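Local coordinates for protein flower-specific defensin (Nicotiana alata, PDB 4AAZ) that acts as an antifungal plant defence peptide, active against Fusarium oxysporum and Botrytis cinerea, and retards the growth of Helicoverpa caterpillars, at residues 8-13 against 21-26. Sequence-based numbering, arbitrary orientation. Where two conformers were deposited one is given.
With EDO (1,2-ethanediol), chain C.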
loop_
_atom_site.group_PDB
_atom_site.type_symbol
_atom_site.label_atom_id
_atom_site.label_comp_id
_atom_site.label_asym_id
_atom_site.label_seq_id
_atom_site.Cartn_x
_atom_site.Cartn_y
_atom_site.Cartn_z
ATOM N N ASN A 8 6.212 0.997 3.838
ATOM C CA ASN A 8 7.327 1.671 4.500
ATOM C C ASN A 8 8.075 2.655 3.629
ATOM O O ASN A 8 8.835 3.463 4.136
ATOM C CB ASN A 8 8.275 0.627 5.053
ATOM C CG ASN A 8 7.639 -0.182 6.175
ATOM O OD1 ASN A 8 7.045 0.389 7.076
ATOM N ND2 ASN A 8 7.759 -1.510 6.127
ATOM N N THR A 9 7.890 2.560 2.321
ATOM C CA THR A 9 8.611 3.390 1.364
ATOM C C THR A 9 7.774 4.388 0.582
ATOM O O THR A 9 8.317 5.241 -0.098
ATOM C CB THR A 9 9.413 2.530 0.344
ATOM O OG1 THR A 9 8.547 1.913 -0.630
ATOM C CG2 THR A 9 10.247 1.500 1.041
ATOM N N PHE A 10 6.452 4.277 0.615
ATOM C CA PHE A 10 5.624 5.227 -0.136
ATOM C C PHE A 10 5.648 6.598 0.526
ATOM O O PHE A 10 5.362 6.702 1.718
ATOM C CB PHE A 10 4.174 4.741 -0.190
ATOM C CG PHE A 10 3.231 5.681 -0.870
ATOM C CD1 PHE A 10 3.141 5.731 -2.251
ATOM C CD2 PHE A 10 2.409 6.501 -0.130
ATOM C CE1 PHE A 10 2.271 6.595 -2.868
ATOM C CE2 PHE A 10 1.539 7.354 -0.731
ATOM C CZ PHE A 10 1.453 7.409 -2.108
ATOM N N PRO A 11 5.921 7.662 -0.235
ATOM C CA PRO A 11 5.972 8.996 0.383
ATOM C C PRO A 11 4.647 9.750 0.358
ATOM O O PRO A 11 3.989 9.796 -0.692
ATOM C CB PRO A 11 6.982 9.771 -0.495
ATOM C CG PRO A 11 7.467 8.813 -1.512
ATOM C CD PRO A 11 6.503 7.652 -1.572
ATOM N N GLY A 12 4.247 10.332 1.478
ATOM C CA GLY A 12 3.124 11.238 1.485
ATOM C C GLY A 12 1.756 10.580 1.601
ATOM O O GLY A 12 1.639 9.396 1.868
ATOM N N ILE A 13 0.708 11.362 1.387
ATOM C CA ILE A 13 -0.637 10.809 1.468
ATOM C C ILE A 13 -1.001 10.058 0.196
ATOM O O ILE A 13 -0.535 10.353 -0.911
ATOM C CB ILE A 13 -1.732 11.818 1.804
ATOM C CG1 ILE A 13 -1.839 12.871 0.737
ATOM C CG2 ILE A 13 -1.514 12.415 3.191
ATOM C CD1 ILE A 13 -3.125 13.727 0.885
ATOM N N ARG A 21 0.638 1.074 -5.173
ATOM C CA ARG A 21 0.864 -0.288 -5.623
ATOM C C ARG A 21 2.326 -0.520 -5.993
ATOM O O ARG A 21 2.914 -1.544 -5.633
ATOM C CB ARG A 21 -0.056 -0.610 -6.810
ATOM C CG ARG A 21 0.265 -1.961 -7.466
ATOM C CD ARG A 21 -0.751 -2.475 -8.462
ATOM N NE ARG A 21 -1.097 -1.449 -9.425
ATOM C CZ ARG A 21 -2.264 -1.348 -10.056
ATOM N NH1 ARG A 21 -3.219 -2.264 -9.885
ATOM N NH2 ARG A 21 -2.489 -0.309 -10.847
ATOM N N LYS A 22 2.926 0.432 -6.691
ATOM C CA LYS A 22 4.316 0.269 -7.094
ATOM C C LYS A 22 5.210 0.146 -5.865
ATOM O O LYS A 22 6.063 -0.733 -5.804
ATOM C CB LYS A 22 4.744 1.432 -7.990
ATOM C CG LYS A 22 6.193 1.354 -8.498
ATOM C CD LYS A 22 6.527 2.572 -9.340
ATOM C CE LYS A 22 7.224 3.630 -8.557
ATOM N NZ LYS A 22 8.645 3.225 -8.318
ATOM N N ALA A 23 5.040 1.028 -4.889
ATOM C CA ALA A 23 5.833 0.951 -3.666
ATOM C C ALA A 23 5.657 -0.375 -2.975
ATOM O O ALA A 23 6.610 -1.009 -2.553
ATOM C CB ALA A 23 5.437 2.109 -2.738
ATOM N N CYS A 24 4.414 -0.815 -2.836
ATOM C CA CYS A 24 4.132 -2.068 -2.159
ATOM C C CYS A 24 4.756 -3.262 -2.854
ATOM O O CYS A 24 5.304 -4.157 -2.208
ATOM C CB CYS A 24 2.630 -2.225 -2.009
ATOM S SG CYS A 24 1.919 -1.047 -0.798
ATOM N N ILE A 25 4.661 -3.284 -4.181
ATOM C CA ILE A 25 5.279 -4.378 -4.938
ATOM C C ILE A 25 6.804 -4.324 -4.769
ATOM O O ILE A 25 7.463 -5.359 -4.662
ATOM C CB ILE A 25 4.792 -4.372 -6.413
ATOM C CG1 ILE A 25 3.316 -4.735 -6.413
ATOM C CG2 ILE A 25 5.572 -5.352 -7.259
ATOM C CD1 ILE A 25 2.628 -4.644 -7.774
ATOM N N SER A 26 7.381 -3.124 -4.729
ATOM C CA SER A 26 8.815 -2.936 -4.482
ATOM C C SER A 26 9.228 -3.531 -3.152
ATOM O O SER A 26 10.373 -3.944 -2.980
ATOM C CB SER A 26 9.207 -1.452 -4.472
ATOM O OG SER A 26 9.136 -0.853 -5.748
HETATM C C1 EDO C . -5.372 -5.385 -9.169
HETATM O O1 EDO C . -4.833 -6.405 -10.056
HETATM C C2 EDO C . -4.527 -5.265 -7.905
HETATM O O2 EDO C . -3.278 -4.670 -8.234
#
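Ala-23 pushes its methyl group into the loop between Thr-9 and Phe-10, where both side chains reach it at nearly equal range. Its CB stands 3.8 Å from OG1 of Thr-9 and 3.9 Å from CB of Phe-10, and the backbones draw close here, with CA of Phe-10 5.5 Å from CA of Ala-23. The methyl meets the phenyl group at its edge, near the ring plane, so no ring face is stacked on this turn of the helix. In Phe-10, CG lies anti to the backbone N (chi1 177°), which directs the ring toward Pro-19, Cys-20 and Cys-41. No hydrogen bond links 8-13 to 21-26; the contact is van der Waals packing over a modest 116 Å² of buried surface. In Thr-9, chi1 of 74° sets OG1 between the backbone N and the carbonyl carbon, facing the helix, yet its polar partner is the carboxylate of Glu-27, which also accepts the N-H of Asn-8, while Ser-7, whose OG accepts the N-H of Phe-10, also packs against Ala-23. On Arg-21, whose CB points away from the loop, NH1 donates a nearly straight bond (164°) to O2 of an ethanediol, 2.9 Å away and probably from the crystallisation liquor. Cys-24 likewise turns from the loop, toward the sheet, and its disulfide to Cys-43 ties helix 17-26 to strand 41-46. The loop joining strand 2-6 to helix 17-26 thus rests on that helix at Ala-23, in the cysteine-stabilised alpha-beta fold of plant defensins.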